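Local structure of cytochrome (Paracoccus pantotrophus, 2XTS) at residues Asp24-Ala36 with Val124-Thr136. The protein probably transfers electrons through a covalently bound heme c, as the N-terminal part of the cytochrome subunit of the sulfane dehydrogenase SoxCD. Sequence-based numbering, arbitrary orientation. Where two conformers were deposited one is given.
Sequences DGQGLRPGSGDVA and VEDDFVLTHENFT
H132 turns back on G31 and meets one carbonyl twice: the firm bond is from its backbone N to G31 O, 3.2 Å, and the ring adds a weak one from ND1 to G31 O, 3.3 Å long but almost straight at 177°. CG lies between the backbone N and the carbonyl carbon, and the turn about CB-CG brings G31 O to the ring edge, in plane. One ring face receives P30 CA, 3.7 Å from the centroid in a CH-pi contact, while the opposite face carries E133 CG; the ring is thus packed from both sides.

Beyond this point S32-D34 and V129-T131 form a short two-stranded antiparallel sheet, their axes inclined at 163°. G33 and L130 are its hydrogen-bonded pair, exchanging G33 N to L130 O and L130 N to G33 O, both 2.9 Å. On the face bearing S32, T131, D34 and V129, S32 CB meets T131 CG2 and D34 CB meets V129 CG2. One more backbone hydrogen bond follows at the start of helix 35-45, V35 N to F128 O at 3.1 Å, and V35 CG2 rests against F128 CB. A water accepts from A36 N and donates to D126 O. Just past the strand, the N134 amide folds back on it, ND2 donating to V129 O and OD1 accepting from T131 N.

On the other side of H132, away from the helix, L28 CD2 stands over the centre of the F135 ring, 3.8 Å from the centroid and 5° off the normal; helix 86-96 also touches F135, through L86 and Y90.

Backbone hydrogen bonds join the approach to helix 35-45 of this heme-binding cytochrome c domain to the chain following helix 107-120. The strand register thus rests mainly on main-chain atoms, whereas the H132 and F135 flank relies largely on CH groups over ring faces.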
loop_
_atom_site.group_PDB
_atom_site.type_symbol
_atom_site.label_atom_id
_atom_site.label_comp_id
_atom_site.label_asym_id
_atom_site.label_seq_id
_atom_site.Cartn_x
_atom_site.Cartn_y
_atom_site.Cartn_z
ATOM N N ASP D 24 1.827 14.358 41.302
ATOM C CA ASP D 24 1.369 15.164 42.425
ATOM C C ASP D 24 0.137 14.600 43.107
ATOM O O ASP D 24 -0.417 15.233 44.005
ATOM C CB ASP D 24 1.089 16.582 41.919
ATOM C CG ASP D 24 -0.084 16.662 40.920
ATOM O OD1 ASP D 24 -0.670 15.627 40.525
ATOM O OD2 ASP D 24 -0.445 17.806 40.554
ATOM N N GLY D 25 -0.293 13.403 42.707
ATOM C CA GLY D 25 -1.427 12.753 43.347
ATOM C C GLY D 25 -2.773 13.004 42.702
ATOM O O GLY D 25 -3.737 12.387 43.130
ATOM N N GLN D 26 -2.881 13.869 41.688
ATOM C CA GLN D 26 -4.135 13.986 40.951
ATOM C C GLN D 26 -4.527 12.591 40.468
ATOM O O GLN D 26 -3.695 11.862 39.913
ATOM C CB GLN D 26 -3.996 14.910 39.740
ATOM C CG GLN D 26 -3.755 16.387 40.038
ATOM C CD GLN D 26 -3.660 17.205 38.766
ATOM O OE1 GLN D 26 -4.626 17.323 38.012
ATOM N NE2 GLN D 26 -2.490 17.786 38.532
ATOM N N GLY D 27 -5.778 12.193 40.687
ATOM C CA GLY D 27 -6.274 10.907 40.238
ATOM C C GLY D 27 -6.331 9.840 41.318
ATOM O O GLY D 27 -7.010 8.823 41.136
ATOM N N LEU D 28 -5.664 10.066 42.457
ATOM C CA LEU D 28 -5.787 9.141 43.590
ATOM C C LEU D 28 -7.224 9.105 44.099
ATOM O O LEU D 28 -7.884 10.133 44.161
ATOM C CB LEU D 28 -4.866 9.534 44.746
ATOM C CG LEU D 28 -3.360 9.393 44.535
ATOM C CD1 LEU D 28 -2.651 10.056 45.707
ATOM C CD2 LEU D 28 -2.941 7.951 44.395
ATOM N N ARG D 29 -7.687 7.923 44.472
ATOM C CA ARG D 29 -9.002 7.750 45.042
ATOM C C ARG D 29 -8.881 7.334 46.502
ATOM O O ARG D 29 -7.881 6.737 46.911
ATOM C CB ARG D 29 -9.767 6.707 44.244
ATOM C CG ARG D 29 -9.877 7.079 42.778
ATOM C CD ARG D 29 -10.650 6.091 41.971
ATOM N NE ARG D 29 -10.651 6.495 40.571
ATOM C CZ ARG D 29 -11.576 6.170 39.682
ATOM N NH1 ARG D 29 -12.610 5.419 40.037
ATOM N NH2 ARG D 29 -11.460 6.613 38.436
ATOM N N PRO D 30 -9.927 7.601 47.310
ATOM C CA PRO D 30 -9.867 7.276 48.731
ATOM C C PRO D 30 -9.641 5.785 48.993
ATOM O O PRO D 30 -10.292 4.940 48.381
ATOM C CB PRO D 30 -11.238 7.747 49.247
ATOM C CG PRO D 30 -11.669 8.774 48.289
ATOM C CD PRO D 30 -11.139 8.371 46.971
ATOM N N GLY D 31 -8.705 5.476 49.881
ATOM C CA GLY D 31 -8.394 4.110 50.207
ATOM C C GLY D 31 -7.101 3.983 50.972
ATOM O O GLY D 31 -6.411 4.967 51.216
ATOM N N SER D 32 -6.753 2.746 51.297
ATOM C CA SER D 32 -5.538 2.447 52.027
ATOM C C SER D 32 -5.177 0.966 51.894
ATOM O O SER D 32 -5.999 0.126 51.538
ATOM C CB SER D 32 -5.691 2.818 53.490
ATOM O OG SER D 32 -6.639 2.000 54.096
ATOM N N GLY D 33 -3.927 0.669 52.210
ATOM C CA GLY D 33 -3.423 -0.689 52.228
ATOM C C GLY D 33 -2.088 -0.774 52.923
ATOM O O GLY D 33 -1.262 0.144 52.783
ATOM N N ASP D 34 -1.859 -1.868 53.646
ATOM C CA ASP D 34 -0.598 -2.039 54.350
ATOM C C ASP D 34 0.284 -3.075 53.697
ATOM O O ASP D 34 -0.143 -3.790 52.782
ATOM C CB ASP D 34 -0.795 -2.291 55.849
ATOM C CG ASP D 34 -1.521 -3.573 56.168
ATOM O OD1 ASP D 34 -1.665 -4.459 55.318
ATOM O OD2 ASP D 34 -1.950 -3.696 57.335
ATOM N N VAL D 35 1.530 -3.129 54.159
ATOM C CA VAL D 35 2.531 -4.042 53.606
ATOM C C VAL D 35 2.079 -5.501 53.698
ATOM O O VAL D 35 2.192 -6.239 52.724
ATOM C CB VAL D 35 3.898 -3.821 54.264
ATOM C CG1 VAL D 35 4.884 -4.897 53.852
ATOM C CG2 VAL D 35 4.411 -2.419 53.943
ATOM N N ALA D 36 1.561 -5.913 54.849
ATOM C CA ALA D 36 1.209 -7.315 55.065
ATOM C C ALA D 36 0.086 -7.751 54.120
ATOM O O ALA D 36 0.116 -8.870 53.552
ATOM C CB ALA D 36 0.824 -7.592 56.541
ATOM N N VAL D 124 10.271 1.437 52.986
ATOM C CA VAL D 124 9.412 1.578 54.156
ATOM C C VAL D 124 9.574 0.325 55.009
ATOM O O VAL D 124 10.068 -0.703 54.522
ATOM C CB VAL D 124 7.919 1.771 53.757
ATOM C CG1 VAL D 124 7.720 3.008 52.885
ATOM C CG2 VAL D 124 7.357 0.539 53.079
ATOM N N GLU D 125 9.154 0.413 56.274
ATOM C CA GLU D 125 9.152 -0.732 57.171
ATOM C C GLU D 125 7.914 -1.598 56.935
ATOM O O GLU D 125 6.948 -1.191 56.256
ATOM C CB GLU D 125 9.206 -0.279 58.638
ATOM C CG GLU D 125 10.414 0.584 58.996
ATOM C CD GLU D 125 11.744 -0.112 58.750
ATOM O OE1 GLU D 125 11.829 -1.340 58.930
ATOM O OE2 GLU D 125 12.718 0.574 58.359
ATOM N N ASP D 126 7.906 -2.779 57.540
ATOM C CA ASP D 126 6.873 -3.787 57.252
ATOM C C ASP D 126 5.510 -3.493 57.858
ATOM O O ASP D 126 4.576 -4.242 57.633
ATOM C CB ASP D 126 7.323 -5.213 57.628
ATOM C CG ASP D 126 7.603 -5.399 59.108
ATOM O OD1 ASP D 126 7.253 -4.539 59.946
ATOM O OD2 ASP D 126 8.178 -6.466 59.416
ATOM N N ASP D 127 5.415 -2.422 58.638
ATOM C CA ASP D 127 4.141 -1.977 59.193
ATOM C C ASP D 127 3.563 -0.752 58.491
ATOM O O ASP D 127 2.570 -0.203 58.924
ATOM C CB ASP D 127 4.253 -1.737 60.709
ATOM C CG ASP D 127 5.266 -0.662 61.083
ATOM O OD1 ASP D 127 6.073 -0.208 60.229
ATOM O OD2 ASP D 127 5.275 -0.272 62.282
ATOM N N PHE D 128 4.149 -0.357 57.356
ATOM C CA PHE D 128 3.713 0.835 56.658
ATOM C C PHE D 128 2.314 0.678 56.066
ATOM O O PHE D 128 1.975 -0.377 55.506
ATOM C CB PHE D 128 4.733 1.160 55.583
ATOM C CG PHE D 128 4.430 2.419 54.801
ATOM C CD1 PHE D 128 4.627 3.678 55.359
ATOM C CD2 PHE D 128 3.986 2.346 53.483
ATOM C CE1 PHE D 128 4.366 4.828 54.625
ATOM C CE2 PHE D 128 3.726 3.487 52.750
ATOM C CZ PHE D 128 3.923 4.719 53.321
ATOM N N VAL D 129 1.518 1.738 56.207
ATOM C CA VAL D 129 0.195 1.864 55.622
ATOM C C VAL D 129 0.194 3.010 54.607
ATOM O O VAL D 129 0.448 4.172 54.946
ATOM C CB VAL D 129 -0.885 2.142 56.687
ATOM C CG1 VAL D 129 -2.252 2.113 56.064
ATOM C CG2 VAL D 129 -0.799 1.121 57.801
ATOM N N LEU D 130 -0.058 2.667 53.349
ATOM C CA LEU D 130 -0.157 3.656 52.285
ATOM C C LEU D 130 -1.607 4.061 52.126
ATOM O O LEU D 130 -2.488 3.198 52.018
ATOM C CB LEU D 130 0.367 3.080 50.985
ATOM C CG LEU D 130 0.491 4.046 49.807
ATOM C CD1 LEU D 130 1.522 5.164 50.067
ATOM C CD2 LEU D 130 0.842 3.256 48.572
ATOM N N THR D 131 -1.858 5.369 52.145
ATOM C CA THR D 131 -3.201 5.891 51.968
ATOM C C THR D 131 -3.249 6.990 50.912
ATOM O O THR D 131 -2.202 7.513 50.482
ATOM C CB THR D 131 -3.732 6.505 53.277
ATOM O OG1 THR D 131 -3.089 7.762 53.484
ATOM C CG2 THR D 131 -3.496 5.572 54.474
ATOM N N HIS D 132 -4.460 7.385 50.507
ATOM C CA HIS D 132 -4.580 8.515 49.599
ATOM C C HIS D 132 -4.059 9.820 50.203
ATOM O O HIS D 132 -3.678 10.723 49.480
ATOM C CB HIS D 132 -6.021 8.696 49.118
ATOM C CG HIS D 132 -6.981 9.058 50.194
ATOM N ND1 HIS D 132 -7.411 8.149 51.133
ATOM C CD2 HIS D 132 -7.619 10.219 50.469
ATOM C CE1 HIS D 132 -8.262 8.736 51.952
ATOM N NE2 HIS D 132 -8.410 9.991 51.570
ATOM N N GLU D 133 -4.053 9.915 51.524
ATOM C CA GLU D 133 -3.563 11.116 52.194
ATOM C C GLU D 133 -2.052 11.212 52.339
ATOM O O GLU D 133 -1.518 12.312 52.313
ATOM C CB GLU D 133 -4.192 11.238 53.578
ATOM C CG GLU D 133 -5.682 11.495 53.590
ATOM C CD GLU D 133 -6.193 11.745 54.998
ATOM O OE1 GLU D 133 -6.189 10.796 55.814
ATOM O OE2 GLU D 133 -6.576 12.894 55.304
ATOM N N ASN D 134 -1.362 10.088 52.521
ATOM C CA ASN D 134 0.094 10.129 52.696
ATOM C C ASN D 134 0.897 9.745 51.442
ATOM O O ASN D 134 2.120 9.814 51.457
ATOM C CB ASN D 134 0.547 9.281 53.907
ATOM C CG ASN D 134 0.446 7.792 53.664
ATOM O OD1 ASN D 134 0.079 7.369 52.597
ATOM N ND2 ASN D 134 0.765 6.997 54.670
ATOM N N PHE D 135 0.198 9.406 50.362
ATOM C CA PHE D 135 0.822 8.891 49.161
ATOM C C PHE D 135 1.898 9.847 48.628
ATOM O O PHE D 135 3.016 9.407 48.295
ATOM C CB PHE D 135 -0.264 8.677 48.111
ATOM C CG PHE D 135 0.197 7.944 46.867
ATOM C CD1 PHE D 135 0.837 8.616 45.826
ATOM C CD2 PHE D 135 -0.039 6.581 46.724
ATOM C CE1 PHE D 135 1.202 7.940 44.677
ATOM C CE2 PHE D 135 0.328 5.907 45.551
ATOM C CZ PHE D 135 0.968 6.591 44.564
ATOM N N THR D 136 1.569 11.135 48.544
ATOM C CA THR D 136 2.499 12.105 47.957
ATOM C C THR D 136 3.652 12.484 48.877
ATOM O O THR D 136 4.536 13.221 48.458
ATOM C CB THR D 136 1.789 13.376 47.474
ATOM O OG1 THR D 136 1.128 14.016 48.577
ATOM C CG2 THR D 136 0.788 13.045 46.360
HETATM O O HOH W 1 1.849 -4.205 57.219
#